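Local structure of 199aa long hypothetical Trp repressor binding protein (Sulfolobus tokodaii, 2ZKI) at residues N6-F11 with K36-R41; G15-L20 with T111-A116; V63-M68 with D94-L99. The protein is of unknown function but, as a flavodoxin-like protein of the NADPH-dependent FMN reductase family, probably binds FMN and takes part in redox chemistry. All blocks are in the same frame, centred on the assembly; numbering follows the deposited sequence.

Contact 1 of 3, residues N6-F11 with K36-R41. With SO4 (sulfate ion), chain J.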
ATOM      1  N   ASN A   6      -7.494   5.520 -28.090  1.00 37.20           N
ATOM      2  CA  ASN A   6      -7.998   6.717 -27.426  1.00 36.43           C
ATOM      3  C   ASN A   6      -7.443   6.829 -26.013  1.00 35.73           C
ATOM      4  O   ASN A   6      -7.583   5.908 -25.206  1.00 35.60           O
ATOM      5  CB  ASN A   6      -9.529   6.716 -27.389  1.00 36.62           C
ATOM      6  CG  ASN A   6     -10.157   6.795 -28.774  1.00 36.89           C
ATOM      7  OD1 ASN A   6     -11.173   6.148 -29.034  1.00 37.26           O
ATOM      8  ND2 ASN A   6      -9.565   7.595 -29.660  1.00 37.21           N
ATOM      9  N   ILE A   7      -6.809   7.960 -25.724  1.00 34.89           N
ATOM     10  CA  ILE A   7      -6.205   8.188 -24.417  1.00 34.06           C
ATOM     11  C   ILE A   7      -6.944   9.292 -23.672  1.00 33.55           C
ATOM     12  O   ILE A   7      -7.025  10.428 -24.146  1.00 33.47           O
ATOM     13  CB  ILE A   7      -4.688   8.522 -24.533  1.00 34.03           C
ATOM     14  CG1 ILE A   7      -3.913   7.348 -25.158  1.00 33.74           C
ATOM     15  CG2 ILE A   7      -4.095   8.920 -23.172  1.00 34.04           C
ATOM     16  CD1 ILE A   7      -4.060   6.009 -24.433  1.00 33.21           C
ATOM     17  N   LEU A   8      -7.490   8.939 -22.510  1.00 32.87           N
ATOM     18  CA  LEU A   8      -8.144   9.907 -21.640  1.00 32.24           C
ATOM     19  C   LEU A   8      -7.206  10.330 -20.518  1.00 31.83           C
ATOM     20  O   LEU A   8      -6.743   9.500 -19.733  1.00 31.78           O
ATOM     21  CB  LEU A   8      -9.442   9.334 -21.055  1.00 32.22           C
ATOM     22  CG  LEU A   8     -10.327  10.282 -20.236  1.00 31.95           C
ATOM     23  CD1 LEU A   8     -11.115  11.215 -21.141  1.00 32.01           C
ATOM     24  CD2 LEU A   8     -11.265   9.498 -19.345  1.00 31.68           C
ATOM     25  N   VAL A   9      -6.922  11.626 -20.457  1.00 31.34           N
ATOM     26  CA  VAL A   9      -6.152  12.186 -19.356  1.00 30.90           C
ATOM     27  C   VAL A   9      -7.134  12.795 -18.357  1.00 30.61           C
ATOM     28  O   VAL A   9      -7.726  13.850 -18.602  1.00 30.56           O
ATOM     29  CB  VAL A   9      -5.100  13.220 -19.836  1.00 30.95           C
ATOM     30  CG1 VAL A   9      -4.302  13.757 -18.660  1.00 30.88           C
ATOM     31  CG2 VAL A   9      -4.159  12.598 -20.866  1.00 30.76           C
ATOM     32  N   LEU A  10      -7.312  12.095 -17.242  1.00 30.26           N
ATOM     33  CA  LEU A  10      -8.257  12.481 -16.205  1.00 29.89           C
ATOM     34  C   LEU A  10      -7.503  12.993 -14.985  1.00 29.76           C
ATOM     35  O   LEU A  10      -6.517  12.389 -14.566  1.00 29.74           O
ATOM     36  CB  LEU A  10      -9.128  11.279 -15.833  1.00 29.87           C
ATOM     37  CG  LEU A  10     -10.220  11.421 -14.772  1.00 29.71           C
ATOM     38  CD1 LEU A  10     -11.253  12.439 -15.196  1.00 29.33           C
ATOM     39  CD2 LEU A  10     -10.869  10.074 -14.521  1.00 29.74           C
ATOM     40  N   PHE A  11      -7.964  14.106 -14.419  1.00 29.61           N
ATOM     41  CA  PHE A  11      -7.286  14.705 -13.272  1.00 29.54           C
ATOM     42  C   PHE A  11      -8.180  15.569 -12.386  1.00 29.60           C
ATOM     43  O   PHE A  11      -9.166  16.143 -12.846  1.00 29.60           O
ATOM     44  CB  PHE A  11      -6.052  15.506 -13.726  1.00 29.47           C
ATOM     45  CG  PHE A  11      -6.377  16.813 -14.403  1.00 29.22           C
ATOM     46  CD1 PHE A  11      -6.654  16.858 -15.764  1.00 29.12           C
ATOM     47  CD2 PHE A  11      -6.385  18.003 -13.680  1.00 29.21           C
ATOM     48  CE1 PHE A  11      -6.947  18.068 -16.391  1.00 29.27           C
ATOM     49  CE2 PHE A  11      -6.679  19.216 -14.300  1.00 29.15           C
ATOM     50  CZ  PHE A  11      -6.960  19.248 -15.656  1.00 29.20           C
ATOM     51  N   LYS A  36      -8.181  13.176 -25.129  1.00 39.16           N
ATOM     52  CA  LYS A  36      -9.146  14.028 -24.440  1.00 39.13           C
ATOM     53  C   LYS A  36      -8.663  14.306 -23.017  1.00 39.01           C
ATOM     54  O   LYS A  36      -8.490  13.381 -22.219  1.00 38.95           O
ATOM     55  CB  LYS A  36     -10.535  13.379 -24.411  1.00 39.11           C
ATOM     56  CG  LYS A  36     -11.311  13.469 -25.715  1.00 39.25           C
ATOM     57  CD  LYS A  36     -12.655  12.755 -25.598  1.00 39.34           C
ATOM     58  CE  LYS A  36     -13.368  12.641 -26.944  1.00 39.93           C
ATOM     59  NZ  LYS A  36     -13.851  13.949 -27.475  1.00 40.18           N
ATOM     60  N   ILE A  37      -8.430  15.580 -22.716  1.00 38.95           N
ATOM     61  CA  ILE A  37      -8.054  16.007 -21.370  1.00 38.81           C
ATOM     62  C   ILE A  37      -9.309  16.479 -20.635  1.00 38.94           C
ATOM     63  O   ILE A  37      -9.976  17.424 -21.063  1.00 38.91           O
ATOM     64  CB  ILE A  37      -6.975  17.123 -21.395  1.00 38.76           C
ATOM     65  CG1 ILE A  37      -5.663  16.585 -21.977  1.00 38.53           C
ATOM     66  CG2 ILE A  37      -6.749  17.693 -19.994  1.00 38.63           C
ATOM     67  CD1 ILE A  37      -4.665  17.661 -22.379  1.00 38.65           C
ATOM     68  N   ARG A  38      -9.630  15.799 -19.537  1.00 39.02           N
ATOM     69  CA  ARG A  38     -10.833  16.091 -18.764  1.00 39.12           C
ATOM     70  C   ARG A  38     -10.509  16.237 -17.280  1.00 39.34           C
ATOM     71  O   ARG A  38      -9.607  15.574 -16.766  1.00 39.31           O
ATOM     72  CB  ARG A  38     -11.869  14.977 -18.941  1.00 39.08           C
ATOM     73  CG  ARG A  38     -12.268  14.634 -20.379  1.00 38.85           C
ATOM     74  CD  ARG A  38     -13.336  15.565 -20.929  1.00 38.39           C
ATOM     75  NE  ARG A  38     -12.770  16.594 -21.796  1.00 38.16           N
ATOM     76  CZ  ARG A  38     -12.811  16.571 -23.126  1.00 37.65           C
ATOM     77  NH1 ARG A  38     -13.403  15.572 -23.771  1.00 37.41           N
ATOM     78  NH2 ARG A  38     -12.263  17.559 -23.816  1.00 37.42           N
ATOM     79  N   ARG A  39     -11.255  17.106 -16.600  1.00 39.68           N
ATOM     80  CA  ARG A  39     -11.155  17.257 -15.144  1.00 39.98           C
ATOM     81  C   ARG A  39     -12.440  16.797 -14.446  1.00 40.13           C
ATOM     82  O   ARG A  39     -13.471  16.604 -15.095  1.00 40.17           O
ATOM     83  CB  ARG A  39     -10.788  18.700 -14.753  1.00 39.97           C
ATOM     84  CG  ARG A  39     -11.651  19.799 -15.373  1.00 40.44           C
ATOM     85  CD  ARG A  39     -12.863  20.139 -14.515  1.00 41.56           C
ATOM     86  NE  ARG A  39     -13.545  21.342 -14.990  1.00 42.38           N
ATOM     87  CZ  ARG A  39     -13.406  22.551 -14.451  1.00 42.80           C
ATOM     88  NH1 ARG A  39     -14.067  23.580 -14.963  1.00 43.12           N
ATOM     89  NH2 ARG A  39     -12.615  22.738 -13.401  1.00 43.17           N
ATOM     90  N   VAL A  40     -12.368  16.612 -13.128  1.00 40.33           N
ATOM     91  CA  VAL A  40     -13.526  16.172 -12.344  1.00 40.50           C
ATOM     92  C   VAL A  40     -14.215  17.323 -11.609  1.00 40.74           C
ATOM     93  O   VAL A  40     -13.621  18.382 -11.393  1.00 40.73           O
ATOM     94  CB  VAL A  40     -13.170  15.044 -11.327  1.00 40.47           C
ATOM     95  CG1 VAL A  40     -12.844  13.748 -12.047  1.00 40.24           C
ATOM     96  CG2 VAL A  40     -12.026  15.465 -10.404  1.00 40.46           C
ATOM     97  N   ARG A  41     -15.471  17.089 -11.234  1.00 41.00           N
ATOM     98  CA  ARG A  41     -16.282  18.029 -10.466  1.00 41.35           C
ATOM     99  C   ARG A  41     -15.700  18.241  -9.070  1.00 41.45           C
ATOM    100  O   ARG A  41     -15.151  17.313  -8.473  1.00 41.45           O
ATOM    101  CB  ARG A  41     -17.700  17.471 -10.346  1.00 41.47           C
ATOM    102  CG  ARG A  41     -18.796  18.492 -10.112  1.00 42.18           C
ATOM    103  CD  ARG A  41     -20.044  17.790  -9.598  1.00 43.64           C
ATOM    104  NE  ARG A  41     -21.280  18.471  -9.978  1.00 44.90           N
ATOM    105  CZ  ARG A  41     -21.992  18.191 -11.068  1.00 45.54           C
ATOM    106  NH1 ARG A  41     -21.596  17.240 -11.909  1.00 45.66           N
ATOM    107  NH2 ARG A  41     -23.105  18.867 -11.323  1.00 45.84           N
TER
HETATM  108  S   SO4 J 502     -11.429  17.933 -26.735  1.00 65.25           S
HETATM  109  O1  SO4 J 502     -10.889  18.439 -27.994  1.00 65.32           O
HETATM  110  O2  SO4 J 502     -10.335  17.738 -25.787  1.00 65.29           O
HETATM  111  O3  SO4 J 502     -12.377  18.904 -26.196  1.00 65.18           O
HETATM  112  O4  SO4 J 502     -12.107  16.659 -26.967  1.00 65.08           O
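Phe11 carries one face of its ring over Arg39: CB of Arg39 stands 4.2 Å from the centroid of the Phe11 ring, offset toward the rim and 18° from the normal, in a CH-pi contact. CE1 of Phe11 is met at the ring edge by CG2 of Ile37, 3.6 Å away. On this face of the sheet CB of Val9 touches CG1 of Ile37 at 4.0 Å. Beneath these side chains the two strands run parallel, joined by four backbone hydrogen bonds, the straightest being Arg38 N to Val9 O, at an N-H...O angle of 172°; a fifth, Val40 N to Phe11 O, lies just beyond the strand end. Together with helix 16-31 the strands make the first beta-alpha-beta crossover of the flavodoxin-like fold. The other face holds Leu8 and Leu10. The Leu8 and Arg38 side chains cross at about a right angle, CD1 of Leu8 3.7 Å from CG of Arg38. CD1 of Leu10 meets CG1 of Val40 at 3.8 Å, with Leu89 and Phe92 of helix 87-94 packed against both. Lys36 bends at chi4 (-69°); its NZ hydrogen-bonds O4 of a sulfate, probably from the crystallisation liquor, at 3.3 Å, and Lys36 also makes a cation-pi contact with Trp70.

Contact 2 of 3, residues G15-L20 with T111-A116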
ATOM      1  N   GLY A  15      -3.615  23.546 -10.155  1.00 32.02           N
ATOM      2  CA  GLY A  15      -2.239  24.047 -10.165  1.00 32.23           C
ATOM      3  C   GLY A  15      -1.311  23.361 -11.154  1.00 32.34           C
ATOM      4  O   GLY A  15      -1.614  23.269 -12.350  1.00 32.33           O
ATOM      5  N   SER A  16      -0.176  22.884 -10.644  1.00 32.39           N
ATOM      6  CA  SER A  16       0.859  22.239 -11.462  1.00 32.44           C
ATOM      7  C   SER A  16       0.452  20.866 -12.004  1.00 32.41           C
ATOM      8  O   SER A  16       1.083  20.345 -12.930  1.00 32.41           O
ATOM      9  CB  SER A  16       2.172  22.132 -10.677  1.00 32.44           C
ATOM     10  OG  SER A  16       1.982  21.467  -9.438  1.00 32.60           O
ATOM     11  N   ILE A  17      -0.597  20.287 -11.422  1.00 32.36           N
ATOM     12  CA  ILE A  17      -1.147  19.011 -11.884  1.00 32.36           C
ATOM     13  C   ILE A  17      -1.769  19.151 -13.282  1.00 32.48           C
ATOM     14  O   ILE A  17      -1.747  18.206 -14.078  1.00 32.40           O
ATOM     15  CB  ILE A  17      -2.160  18.413 -10.851  1.00 32.29           C
ATOM     16  CG1 ILE A  17      -2.602  16.998 -11.244  1.00 32.09           C
ATOM     17  CG2 ILE A  17      -3.360  19.333 -10.642  1.00 32.12           C
ATOM     18  CD1 ILE A  17      -1.678  15.900 -10.760  1.00 31.82           C
ATOM     19  N   VAL A  18      -2.299  20.340 -13.568  1.00 32.65           N
ATOM     20  CA  VAL A  18      -2.885  20.660 -14.870  1.00 32.83           C
ATOM     21  C   VAL A  18      -1.816  20.620 -15.962  1.00 33.08           C
ATOM     22  O   VAL A  18      -2.021  20.008 -17.010  1.00 33.02           O
ATOM     23  CB  VAL A  18      -3.581  22.051 -14.863  1.00 32.83           C
ATOM     24  CG1 VAL A  18      -4.189  22.364 -16.224  1.00 32.63           C
ATOM     25  CG2 VAL A  18      -4.649  22.124 -13.775  1.00 32.81           C
ATOM     26  N   GLU A  19      -0.674  21.262 -15.707  1.00 33.41           N
ATOM     27  CA  GLU A  19       0.433  21.268 -16.664  1.00 33.88           C
ATOM     28  C   GLU A  19       0.999  19.863 -16.874  1.00 33.87           C
ATOM     29  O   GLU A  19       1.411  19.516 -17.983  1.00 33.93           O
ATOM     30  CB  GLU A  19       1.538  22.247 -16.247  1.00 33.84           C
ATOM     31  CG  GLU A  19       2.452  22.659 -17.413  1.00 34.45           C
ATOM     32  CD  GLU A  19       3.656  23.495 -16.990  1.00 34.51           C
ATOM     33  OE1 GLU A  19       4.751  23.281 -17.561  1.00 34.85           O
ATOM     34  OE2 GLU A  19       3.513  24.363 -16.098  1.00 35.44           O
ATOM     35  N   LEU A  20       1.004  19.060 -15.810  1.00 34.00           N
ATOM     36  CA  LEU A  20       1.381  17.648 -15.904  1.00 34.06           C
ATOM     37  C   LEU A  20       0.443  16.870 -16.827  1.00 34.12           C
ATOM     38  O   LEU A  20       0.885  16.007 -17.587  1.00 34.07           O
ATOM     39  CB  LEU A  20       1.414  16.997 -14.517  1.00 34.04           C
ATOM     40  CG  LEU A  20       2.629  17.245 -13.614  1.00 33.95           C
ATOM     41  CD1 LEU A  20       2.351  16.767 -12.193  1.00 33.67           C
ATOM     42  CD2 LEU A  20       3.890  16.580 -14.167  1.00 33.74           C
ATOM     43  N   THR A 111      -2.423   4.454 -16.184  1.00 22.31           N
ATOM     44  CA  THR A 111      -1.207   5.000 -15.586  1.00 22.14           C
ATOM     45  C   THR A 111      -1.552   6.153 -14.636  1.00 22.04           C
ATOM     46  O   THR A 111      -2.547   6.856 -14.838  1.00 22.06           O
ATOM     47  CB  THR A 111      -0.161   5.426 -16.661  1.00 22.11           C
ATOM     48  OG1 THR A 111       1.079   5.757 -16.025  1.00 21.88           O
ATOM     49  CG2 THR A 111      -0.647   6.615 -17.490  1.00 22.05           C
ATOM     50  N   PHE A 112      -0.733   6.335 -13.603  1.00 21.86           N
ATOM     51  CA  PHE A 112      -1.023   7.318 -12.563  1.00 21.67           C
ATOM     52  C   PHE A 112       0.057   8.379 -12.423  1.00 21.59           C
ATOM     53  O   PHE A 112       1.249   8.103 -12.588  1.00 21.50           O
ATOM     54  CB  PHE A 112      -1.244   6.631 -11.212  1.00 21.70           C
ATOM     55  CG  PHE A 112      -2.339   5.605 -11.222  1.00 21.64           C
ATOM     56  CD1 PHE A 112      -2.035   4.251 -11.294  1.00 21.79           C
ATOM     57  CD2 PHE A 112      -3.673   5.992 -11.157  1.00 21.64           C
ATOM     58  CE1 PHE A 112      -3.043   3.294 -11.303  1.00 21.90           C
ATOM     59  CE2 PHE A 112      -4.690   5.047 -11.165  1.00 21.62           C
ATOM     60  CZ  PHE A 112      -4.377   3.694 -11.236  1.00 21.90           C
ATOM     61  N   PHE A 113      -0.382   9.595 -12.110  1.00 21.55           N
ATOM     62  CA  PHE A 113       0.515  10.718 -11.853  1.00 21.52           C
ATOM     63  C   PHE A 113       0.005  11.590 -10.705  1.00 21.58           C
ATOM     64  O   PHE A 113      -1.197  11.654 -10.442  1.00 21.58           O
ATOM     65  CB  PHE A 113       0.754  11.540 -13.125  1.00 21.42           C
ATOM     66  CG  PHE A 113      -0.483  12.187 -13.697  1.00 21.35           C
ATOM     67  CD1 PHE A 113      -1.377  11.456 -14.477  1.00 21.09           C
ATOM     68  CD2 PHE A 113      -0.731  13.544 -13.493  1.00 21.10           C
ATOM     69  CE1 PHE A 113      -2.508  12.060 -15.022  1.00 21.07           C
ATOM     70  CE2 PHE A 113      -1.859  14.155 -14.032  1.00 21.04           C
ATOM     71  CZ  PHE A 113      -2.749  13.413 -14.800  1.00 21.03           C
ATOM     72  N   THR A 114       0.932  12.252 -10.019  1.00 21.66           N
ATOM     73  CA  THR A 114       0.601  13.016  -8.822  1.00 21.63           C
ATOM     74  C   THR A 114       1.543  14.208  -8.626  1.00 21.84           C
ATOM     75  O   THR A 114       2.397  14.479  -9.471  1.00 21.76           O
ATOM     76  CB  THR A 114       0.554  12.098  -7.560  1.00 21.57           C
ATOM     77  OG1 THR A 114      -0.028  12.810  -6.463  1.00 21.70           O
ATOM     78  CG2 THR A 114       1.944  11.597  -7.167  1.00 21.30           C
ATOM     79  N   GLU A 115       1.366  14.920  -7.516  1.00 22.15           N
ATOM     80  CA  GLU A 115       2.143  16.113  -7.199  1.00 22.48           C
ATOM     81  C   GLU A 115       2.158  16.302  -5.688  1.00 22.48           C
ATOM     82  O   GLU A 115       1.148  16.079  -5.021  1.00 22.65           O
ATOM     83  CB  GLU A 115       1.535  17.339  -7.899  1.00 22.61           C
ATOM     84  CG  GLU A 115       2.197  18.688  -7.590  1.00 23.74           C
ATOM     85  CD  GLU A 115       1.575  19.408  -6.393  1.00 25.29           C
ATOM     86  OE1 GLU A 115       0.331  19.367  -6.247  1.00 26.04           O
ATOM     87  OE2 GLU A 115       2.330  20.022  -5.602  1.00 25.58           O
ATOM     88  N   ALA A 116       3.309  16.704  -5.156  1.00 22.55           N
ATOM     89  CA  ALA A 116       3.455  16.996  -3.731  1.00 22.57           C
ATOM     90  C   ALA A 116       4.388  18.182  -3.508  1.00 22.67           C
ATOM     91  O   ALA A 116       5.339  18.391  -4.268  1.00 22.60           O
ATOM     92  CB  ALA A 116       3.959  15.771  -2.982  1.00 22.51           C
TER
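Ile17 and Phe113 carry the apolar part of this contact, with Leu20 beside them. CD1 of Ile17 comes to 3.7 Å from CE2 of Phe113, and the two side chains cross at about a right angle. Ile17 CG1 is anti to its backbone N (chi1 -173°), and from there CD1 reaches across to the ring. One helical turn on, CB of Leu20 lies 4.2 Å from CD2 of Phe113. An alanine in place of Phe113 would probably open a gap between the start of helix 16-31 and strand 109-115, with Ile17 CD1 and Leu20 CB left without the ring they lean on. CD1 of Leu20 also rests 3.6 Å from the carbonyl O of Thr114, a van der Waals contact with the strand backbone. A sulfate, probably from the crystallisation liquor, lies about 4 Å from the Ile17 side chain, consistent with the phosphate site that flavodoxin-like proteins form at this helix start.

Among the polar side chains, Ser16 OG sits 3.3 Å from the aliphatic CG of Glu115 and makes no hydrogen bond to its carboxylate. Thr114, whose CB points away from the helix, gives its OG1 to Ser78 O on the neighbouring strand.

The axes of the two short segments are 8.6 Å apart at their closest. They meet mainly through apolar packing, without directional bonds, so the spacing is set by the fit of Ile17 and Leu20 to Phe113.

Contact 3 of 3, residues V63-M68 with D94-L99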
ATOM      1  N   VAL A  63     -15.318  15.852 -17.078  1.00 42.48           N
ATOM      2  CA  VAL A  63     -15.395  14.471 -17.538  1.00 41.85           C
ATOM      3  C   VAL A  63     -16.822  13.938 -17.434  1.00 41.42           C
ATOM      4  O   VAL A  63     -17.555  14.271 -16.504  1.00 41.44           O
ATOM      5  CB  VAL A  63     -14.415  13.557 -16.752  1.00 41.87           C
ATOM      6  CG1 VAL A  63     -14.784  13.491 -15.271  1.00 41.91           C
ATOM      7  CG2 VAL A  63     -14.346  12.159 -17.367  1.00 41.73           C
ATOM      8  N   THR A  64     -17.209  13.126 -18.410  1.00 40.89           N
ATOM      9  CA  THR A  64     -18.485  12.424 -18.381  1.00 40.37           C
ATOM     10  C   THR A  64     -18.222  10.918 -18.375  1.00 40.02           C
ATOM     11  O   THR A  64     -17.096  10.481 -18.623  1.00 39.95           O
ATOM     12  CB  THR A  64     -19.374  12.809 -19.590  1.00 40.39           C
ATOM     13  OG1 THR A  64     -18.679  12.529 -20.811  1.00 40.35           O
ATOM     14  CG2 THR A  64     -19.743  14.291 -19.546  1.00 40.30           C
ATOM     15  N   LEU A  65     -19.255  10.129 -18.086  1.00 39.59           N
ATOM     16  CA  LEU A  65     -19.139   8.670 -18.110  1.00 39.17           C
ATOM     17  C   LEU A  65     -18.972   8.111 -19.528  1.00 38.88           C
ATOM     18  O   LEU A  65     -18.542   6.970 -19.702  1.00 38.87           O
ATOM     19  CB  LEU A  65     -20.333   8.015 -17.404  1.00 39.19           C
ATOM     20  CG  LEU A  65     -20.436   8.179 -15.883  1.00 39.22           C
ATOM     21  CD1 LEU A  65     -21.832   7.814 -15.401  1.00 39.40           C
ATOM     22  CD2 LEU A  65     -19.379   7.358 -15.145  1.00 38.88           C
ATOM     23  N   ASP A  66     -19.310   8.919 -20.533  1.00 38.50           N
ATOM     24  CA  ASP A  66     -19.067   8.571 -21.934  1.00 38.12           C
ATOM     25  C   ASP A  66     -17.573   8.591 -22.261  1.00 37.66           C
ATOM     26  O   ASP A  66     -17.099   7.795 -23.078  1.00 37.59           O
ATOM     27  CB  ASP A  66     -19.819   9.522 -22.871  1.00 38.27           C
ATOM     28  CG  ASP A  66     -21.315   9.255 -22.906  1.00 38.74           C
ATOM     29  OD1 ASP A  66     -21.716   8.075 -23.016  1.00 39.33           O
ATOM     30  OD2 ASP A  66     -22.093  10.233 -22.838  1.00 39.19           O
ATOM     31  N   ASP A  67     -16.846   9.504 -21.614  1.00 36.97           N
ATOM     32  CA  ASP A  67     -15.396   9.634 -21.783  1.00 36.30           C
ATOM     33  C   ASP A  67     -14.635   8.372 -21.368  1.00 35.83           C
ATOM     34  O   ASP A  67     -13.595   8.046 -21.946  1.00 35.75           O
ATOM     35  CB  ASP A  67     -14.873  10.843 -21.000  1.00 36.26           C
ATOM     36  CG  ASP A  67     -15.332  12.170 -21.587  1.00 36.25           C
ATOM     37  OD1 ASP A  67     -15.501  13.130 -20.808  1.00 36.08           O
ATOM     38  OD2 ASP A  67     -15.520  12.262 -22.820  1.00 36.38           O
ATOM     39  N   MET A  68     -15.161   7.671 -20.367  1.00 35.21           N
ATOM     40  CA  MET A  68     -14.572   6.426 -19.887  1.00 34.60           C
ATOM     41  C   MET A  68     -14.822   5.281 -20.873  1.00 34.39           C
ATOM     42  O   MET A  68     -13.974   4.401 -21.042  1.00 34.44           O
ATOM     43  CB  MET A  68     -15.126   6.066 -18.504  1.00 34.53           C
ATOM     44  CG  MET A  68     -15.014   7.172 -17.453  1.00 33.98           C
ATOM     45  SD  MET A  68     -13.332   7.501 -16.888  1.00 33.15           S
ATOM     46  CE  MET A  68     -13.018   6.060 -15.871  1.00 33.01           C
ATOM     47  N   ASP A  94     -16.202   6.854  -7.621  1.00 24.62           N
ATOM     48  CA  ASP A  94     -17.279   6.141  -6.941  1.00 24.85           C
ATOM     49  C   ASP A  94     -18.537   6.074  -7.810  1.00 25.09           C
ATOM     50  O   ASP A  94     -19.316   5.125  -7.703  1.00 25.22           O
ATOM     51  CB  ASP A  94     -17.588   6.782  -5.581  1.00 24.80           C
ATOM     52  CG  ASP A  94     -16.549   6.439  -4.513  1.00 24.65           C
ATOM     53  OD1 ASP A  94     -16.733   6.848  -3.347  1.00 24.39           O
ATOM     54  OD2 ASP A  94     -15.549   5.761  -4.830  1.00 24.40           O
ATOM     55  N   THR A  95     -18.721   7.072  -8.675  1.00 25.29           N
ATOM     56  CA  THR A  95     -19.869   7.111  -9.589  1.00 25.56           C
ATOM     57  C   THR A  95     -19.734   6.140 -10.770  1.00 25.74           C
ATOM     58  O   THR A  95     -20.712   5.880 -11.474  1.00 25.77           O
ATOM     59  CB  THR A  95     -20.151   8.540 -10.132  1.00 25.59           C
ATOM     60  OG1 THR A  95     -19.090   8.962 -10.996  1.00 25.67           O
ATOM     61  CG2 THR A  95     -20.315   9.540  -8.995  1.00 25.63           C
ATOM     62  N   THR A  96     -18.530   5.602 -10.975  1.00 25.95           N
ATOM     63  CA  THR A  96     -18.269   4.665 -12.075  1.00 26.12           C
ATOM     64  C   THR A  96     -18.698   3.227 -11.749  1.00 26.21           C
ATOM     65  O   THR A  96     -18.206   2.272 -12.353  1.00 26.27           O
ATOM     66  CB  THR A  96     -16.775   4.678 -12.513  1.00 26.09           C
ATOM     67  OG1 THR A  96     -15.943   4.279 -11.418  1.00 26.46           O
ATOM     68  CG2 THR A  96     -16.348   6.057 -12.993  1.00 25.97           C
ATOM     69  N   ALA A  97     -19.627   3.083 -10.806  1.00 26.43           N
ATOM     70  CA  ALA A  97     -20.114   1.773 -10.372  1.00 26.71           C
ATOM     71  C   ALA A  97     -20.824   0.986 -11.475  1.00 26.97           C
ATOM     72  O   ALA A  97     -20.786  -0.245 -11.479  1.00 27.02           O
ATOM     73  CB  ALA A  97     -21.018   1.918  -9.153  1.00 26.63           C
ATOM     74  N   ILE A  98     -21.471   1.693 -12.402  1.00 27.29           N
ATOM     75  CA  ILE A  98     -22.137   1.044 -13.535  1.00 27.70           C
ATOM     76  C   ILE A  98     -21.133   0.505 -14.550  1.00 27.94           C
ATOM     77  O   ILE A  98     -21.360  -0.545 -15.159  1.00 28.14           O
ATOM     78  CB  ILE A  98     -23.175   1.961 -14.244  1.00 27.69           C
ATOM     79  CG1 ILE A  98     -22.566   3.324 -14.602  1.00 27.74           C
ATOM     80  CG2 ILE A  98     -24.437   2.105 -13.382  1.00 27.89           C
ATOM     81  CD1 ILE A  98     -23.354   4.106 -15.641  1.00 27.76           C
ATOM     82  N   LEU A  99     -20.020   1.217 -14.716  1.00 28.09           N
ATOM     83  CA  LEU A  99     -18.949   0.780 -15.606  1.00 28.21           C
ATOM     84  C   LEU A  99     -18.265  -0.462 -15.045  1.00 28.43           C
ATOM     85  O   LEU A  99     -17.755  -1.298 -15.797  1.00 28.44           O
ATOM     86  CB  LEU A  99     -17.934   1.907 -15.822  1.00 28.09           C
ATOM     87  CG  LEU A  99     -18.467   3.254 -16.330  1.00 28.24           C
ATOM     88  CD1 LEU A  99     -17.390   4.321 -16.240  1.00 28.27           C
ATOM     89  CD2 LEU A  99     -19.023   3.174 -17.752  1.00 27.97           C
TER
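Leu65 reaches over to the Thr96 and Leu99 side chains. Its CB points toward 94-99, and CG is anti to the carbonyl carbon (chi1 -69°). At the branch the two methyls part. CD1 meets CD1 of Ile98 at 4.0 Å, the two side chains crossing at about a right angle. CD2 is shared: CD1 of Leu99 is 3.8 Å from it and CG2 of Thr96 lies 3.9 Å from the same Leu65 CD2. The Leu65 side chain also packs on Phe48 of the second subunit.

Met68, on the next turn of helix 65-70, touches the same Leu99 methyl from a different direction, its CB 3.6 Å from Leu99 CD1. Leu99 CD1 is thus shared by Leu65 and Met68. Bent at chi2 and chi3, the Met68 chain brings CE to a loose 4.4 Å from CG2 of Thr96.

Polar groups look elsewhere. Thr96 OG1 hydrogen-bonds Leu93 O and Tyr133 OH, and Thr95 OG1 bonds Phe92 O, so at Thr96 it is the methyl that meets Leu65. Within 63-68, Thr64 N hydrogen-bonds Asp67 OD1 with an N-H...O angle of 168°, from above the carboxylate plane.

The contact is largely apolar, with no hydrogen bond across it. Lacking a directional bond, the fit depends on how the methyls of Leu65, Thr96, Ile98 and Leu99 pack with each other and with Met68.

In the fold
Contacts 1 and 2 meet on the central parallel sheet: strand 6-11 runs into helix 16-31 and then strand 34-39, and that helix also packs on strand 109-115. Their centres are about 12 Å apart and the contacts touch, Phe113 reaching Val9 and Phe11. Along the chain their segments alternate. Contact 3 is built on helices 65-70 and 97-101, its centre about 12 Å from that of contact 1 and about 21 Å from that of contact 2. It follows contact 1 in sequence, and both of its segments fall between those of contact 2. Arg39 O and Val63 N form a probable hydrogen bond between contacts 1 and 3. Contact 3 lies where residues such as Leu65 and Asp94 touch the second subunit.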